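Local structure of glutathione transferase (Lolium rigidum, 6ZB6) at the S-(p-nitrobenzyl)glutathione site. The protein catalyses the conjugation of glutathione to electrophilic xenobiotics as a phi class glutathione transferase, a detoxifying activity linked to multiple-herbicide resistance. Numbering follows the deposited sequence.

The S-(p-nitrobenzyl)glutathione site. Residues 12-14, 41-42, 53-56, 67-68, 118, 122, 126-127, 175. With GTB (S-(p-nitrobenzyl)glutathione), chain B.
The gamma-glutamyl end of S-(p-nitrobenzyl)glutathione (GTB) sits at the start of helix 68-78. Ser68 grips both oxygens of the ligand's alpha-carboxylate: its backbone N donates to O12, and OG, turned between its own backbone N and carbonyl carbon, donates to O11 at 2.6 Å. The positive end of the helix dipole probably helps to stabilise this carboxylate. Glu67, bent at chi2, brings its carboxylate to the alpha-amino group, N1 reaching the syn lone pair of OE1 at 2.7 Å.

Along the cysteinyl part, Ile55 pairs by backbone with the ligand as a strand would: ligand N2 donates in the carbonyl plane to Ile55 O (2.7 Å), and Ile55 N returns a bond to O2. The cis peptide before Pro56 follows directly, as is typical of this fold. At the glycyl carboxylate, the extended Gln54 chain lays its amide flat towards O32, with NE2 2.8 Å from it and nearly straight (166° at H). Lys42 NZ forms a salt bridge with O31 at 3.1 Å while also holding Gly53 O, and His41 NE2 reaches O31 through a water.

Ser12, the catalytic serine of phi enzymes, has OG anti to its backbone N (chi1 163°), 3.2 Å from the thioether sulphur SG2. Beyond the sulphur, the GTB nitrobenzyl ring stacks slipped on Phe122, its C5' over the phenyl centre and the planes 19° apart. Tyr118 meets the same ring face edge-on through CE1 and OH, the OH just past the rim at C2'. Met126 and Arg127, both poorly ordered, flank the nitro group. A specific G-site thus joins a looser hydrophobic H-site, where the nitrobenzyl group presumably marks the electrophile's place; in catalysis this would set the glutathione sulphur beside Ser12 and that substrate.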
loop_
_atom_site.group_PDB
_atom_site.type_symbol
_atom_site.label_atom_id
_atom_site.label_comp_id
_atom_site.label_asym_id
_atom_site.label_seq_id
_atom_site.Cartn_x
_atom_site.Cartn_y
_atom_site.Cartn_z
ATOM N N SER A 12 4.466 5.176 7.332
ATOM C CA SER A 12 3.254 4.417 7.609
ATOM C C SER A 12 2.695 3.848 6.312
ATOM O O SER A 12 2.578 4.566 5.309
ATOM C CB SER A 12 2.221 5.316 8.295
ATOM O OG SER A 12 0.925 4.761 8.226
ATOM N N THR A 13 2.336 2.558 6.331
ATOM C CA THR A 13 1.898 1.880 5.104
ATOM C C THR A 13 0.786 2.640 4.390
ATOM O O THR A 13 0.842 2.858 3.173
ATOM C CB THR A 13 1.410 0.469 5.421
ATOM O OG1 THR A 13 0.595 0.503 6.591
ATOM C CG2 THR A 13 2.598 -0.472 5.645
ATOM N N ASN A 14 -0.249 3.031 5.123
ATOM C CA ASN A 14 -1.401 3.598 4.436
ATOM C C ASN A 14 -1.187 5.058 4.061
ATOM O O ASN A 14 -1.876 5.560 3.164
ATOM C CB ASN A 14 -2.656 3.386 5.287
ATOM C CG ASN A 14 -2.989 1.910 5.444
ATOM O OD1 ASN A 14 -3.263 1.220 4.461
ATOM N ND2 ASN A 14 -2.910 1.407 6.669
ATOM N N HIS A 41 -1.929 11.596 16.626
ATOM C CA HIS A 41 -3.072 11.119 15.862
ATOM C C HIS A 41 -4.346 11.010 16.693
ATOM O O HIS A 41 -5.429 10.854 16.112
ATOM C CB HIS A 41 -2.728 9.768 15.229
ATOM C CG HIS A 41 -2.352 8.716 16.225
ATOM N ND1 HIS A 41 -1.232 8.813 17.022
ATOM C CD2 HIS A 41 -2.954 7.550 16.558
ATOM C CE1 HIS A 41 -1.161 7.753 17.807
ATOM N NE2 HIS A 41 -2.188 6.965 17.539
ATOM N N LYS A 42 -4.257 11.107 18.024
ATOM C CA LYS A 42 -5.429 11.112 18.897
ATOM C C LYS A 42 -5.735 12.496 19.463
ATOM O O LYS A 42 -6.567 12.618 20.370
ATOM C CB LYS A 42 -5.249 10.110 20.046
ATOM C CG LYS A 42 -4.945 8.686 19.610
ATOM C CD LYS A 42 -6.077 8.141 18.746
ATOM C CE LYS A 42 -5.994 6.630 18.588
ATOM N NZ LYS A 42 -6.985 6.128 17.589
ATOM N N GLY A 53 -9.120 8.739 14.522
ATOM C CA GLY A 53 -7.820 8.930 15.123
ATOM C C GLY A 53 -6.779 8.032 14.492
ATOM O O GLY A 53 -6.021 7.370 15.198
ATOM N N GLN A 54 -6.743 7.999 13.160
ATOM C CA GLN A 54 -5.779 7.215 12.405
ATOM C C GLN A 54 -5.151 8.089 11.327
ATOM O O GLN A 54 -5.639 9.181 11.012
ATOM C CB GLN A 54 -6.434 5.990 11.748
ATOM C CG GLN A 54 -7.049 4.973 12.705
ATOM C CD GLN A 54 -7.409 3.675 11.995
ATOM O OE1 GLN A 54 -8.122 3.679 10.989
ATOM N NE2 GLN A 54 -6.881 2.558 12.496
ATOM N N ILE A 55 -4.058 7.592 10.752
ATOM C CA ILE A 55 -3.441 8.237 9.599
ATOM C C ILE A 55 -3.545 7.265 8.432
ATOM O O ILE A 55 -3.555 6.044 8.644
ATOM C CB ILE A 55 -1.983 8.641 9.879
ATOM C CG1 ILE A 55 -1.166 7.433 10.348
ATOM C CG2 ILE A 55 -1.920 9.765 10.899
ATOM C CD1 ILE A 55 0.305 7.607 10.138
ATOM N N PRO A 56 -3.608 7.747 7.184
ATOM C CA PRO A 56 -3.524 9.156 6.798
ATOM C C PRO A 56 -4.810 9.931 7.031
ATOM O O PRO A 56 -5.880 9.327 7.130
ATOM C CB PRO A 56 -3.261 9.083 5.295
ATOM C CG PRO A 56 -4.032 7.869 4.871
ATOM C CD PRO A 56 -3.774 6.870 6.012
ATOM N N GLU A 67 -9.185 7.551 5.147
ATOM C CA GLU A 67 -9.172 6.231 4.513
ATOM C C GLU A 67 -8.327 6.267 3.246
ATOM O O GLU A 67 -8.674 6.919 2.262
ATOM C CB GLU A 67 -10.587 5.699 4.226
ATOM C CG GLU A 67 -11.236 5.017 5.431
ATOM C CD GLU A 67 -10.543 3.709 5.854
ATOM O OE1 GLU A 67 -9.787 3.105 5.046
ATOM O OE2 GLU A 67 -10.768 3.293 7.011
ATOM N N SER A 68 -7.196 5.560 3.278
ATOM C CA SER A 68 -6.178 5.722 2.251
ATOM C C SER A 68 -6.694 5.409 0.848
ATOM O O SER A 68 -6.335 6.099 -0.110
ATOM C CB SER A 68 -4.965 4.844 2.610
ATOM O OG SER A 68 -5.341 3.480 2.686
ATOM N N TYR A 118 3.188 -7.209 10.931
ATOM C CA TYR A 118 2.956 -6.787 12.312
ATOM C C TYR A 118 3.810 -7.585 13.280
ATOM O O TYR A 118 4.502 -7.018 14.135
ATOM C CB TYR A 118 1.480 -6.950 12.676
ATOM C CG TYR A 118 0.635 -5.744 12.362
ATOM C CD1 TYR A 118 0.503 -4.707 13.277
ATOM C CD2 TYR A 118 -0.032 -5.640 11.146
ATOM C CE1 TYR A 118 -0.276 -3.598 12.989
ATOM C CE2 TYR A 118 -0.809 -4.535 10.844
ATOM C CZ TYR A 118 -0.926 -3.517 11.768
ATOM O OH TYR A 118 -1.702 -2.424 11.467
ATOM N N PHE A 122 6.496 -4.533 12.984
ATOM C CA PHE A 122 5.863 -3.461 13.746
ATOM C C PHE A 122 5.878 -3.757 15.242
ATOM O O PHE A 122 6.307 -2.921 16.045
ATOM C CB PHE A 122 4.420 -3.251 13.274
ATOM C CG PHE A 122 4.281 -2.749 11.841
ATOM C CD1 PHE A 122 5.332 -2.113 11.188
ATOM C CD2 PHE A 122 3.071 -2.902 11.159
ATOM C CE1 PHE A 122 5.189 -1.655 9.879
ATOM C CE2 PHE A 122 2.920 -2.446 9.856
ATOM C CZ PHE A 122 3.986 -1.818 9.214
ATOM N N MET A 126 8.407 -1.242 16.807
ATOM C CA MET A 126 7.629 -0.047 17.118
ATOM C C MET A 126 6.988 -0.117 18.498
ATOM O O MET A 126 7.000 0.872 19.238
ATOM C CB MET A 126 6.555 0.168 16.052
ATOM C CG MET A 126 7.105 0.536 14.685
ATOM S SD MET A 126 8.702 1.361 14.763
ATOM C CE MET A 126 8.180 3.076 14.814
ATOM N N ARG A 127 6.411 -1.258 18.860
ATOM C CA ARG A 127 5.645 -1.374 20.093
ATOM C C ARG A 127 6.379 -2.132 21.191
ATOM O O ARG A 127 5.837 -2.273 22.291
ATOM C CB ARG A 127 4.300 -2.050 19.815
ATOM C CG ARG A 127 3.361 -1.219 18.964
ATOM C CD ARG A 127 1.914 -1.559 19.255
ATOM N NE ARG A 127 1.234 -2.076 18.072
ATOM C CZ ARG A 127 0.781 -3.321 17.952
ATOM N NH1 ARG A 127 0.937 -4.180 18.952
ATOM N NH2 ARG A 127 0.171 -3.707 16.836
ATOM N N TYR A 175 2.341 -2.701 2.112
ATOM C CA TYR A 175 2.563 -3.772 3.082
ATOM C C TYR A 175 3.544 -4.811 2.555
ATOM O O TYR A 175 4.340 -5.349 3.329
ATOM C CB TYR A 175 1.251 -4.449 3.468
ATOM C CG TYR A 175 0.382 -3.636 4.411
ATOM C CD1 TYR A 175 -0.448 -2.654 3.924
ATOM C CD2 TYR A 175 0.390 -3.870 5.787
ATOM C CE1 TYR A 175 -1.249 -1.904 4.762
ATOM C CE2 TYR A 175 -0.418 -3.128 6.649
ATOM C CZ TYR A 175 -1.238 -2.141 6.124
ATOM O OH TYR A 175 -2.067 -1.387 6.937
HETATM N N1 GTB B . -8.247 1.673 6.680
HETATM C CA1 GTB B . -7.370 2.753 7.105
HETATM C C1 GTB B . -6.697 3.373 5.871
HETATM O O11 GTB B . -6.350 2.647 4.900
HETATM O O12 GTB B . -6.485 4.614 5.811
HETATM C CB1 GTB B . -6.332 2.156 8.063
HETATM C CG1 GTB B . -5.383 3.271 8.499
HETATM C CD1 GTB B . -4.469 2.816 9.624
HETATM O OE1 GTB B . -4.527 1.711 10.068
HETATM N N2 GTB B . -3.513 3.764 10.143
HETATM C CA2 GTB B . -2.652 3.318 11.219
HETATM C C2 GTB B . -2.976 4.137 12.458
HETATM O O2 GTB B . -3.156 5.315 12.403
HETATM C CB2 GTB B . -1.189 3.513 10.810
HETATM S SG2 GTB B . -0.821 2.393 9.409
HETATM N N3 GTB B . -3.091 3.461 13.726
HETATM C CA3 GTB B . -3.393 4.243 14.909
HETATM C C3 GTB B . -4.665 3.729 15.576
HETATM O O31 GTB B . -4.880 3.996 16.790
HETATM O O32 GTB B . -5.500 3.045 14.921
HETATM C "C'" GTB B . -0.904 0.680 10.007
HETATM C "C1'" GTB B . 0.133 0.504 11.113
HETATM C "C2'" GTB B . -0.279 0.225 12.407
HETATM C "C3'" GTB B . 0.656 0.066 13.418
HETATM C "C4'" GTB B . 2.009 0.179 13.135
HETATM N N41 GTB B . 2.999 0.013 14.198
HETATM O O41 GTB B . 2.611 -0.382 15.492
HETATM O O42 GTB B . 4.130 0.221 13.967
HETATM C "C5'" GTB B . 2.420 0.460 11.839
HETATM C "C6'" GTB B . 1.485 0.622 10.826
HETATM O O HOH W 1 -7.328 6.780 7.201
HETATM O O HOH W 2 -9.371 1.395 9.346
HETATM O O HOH W 3 -2.800 4.390 18.370
#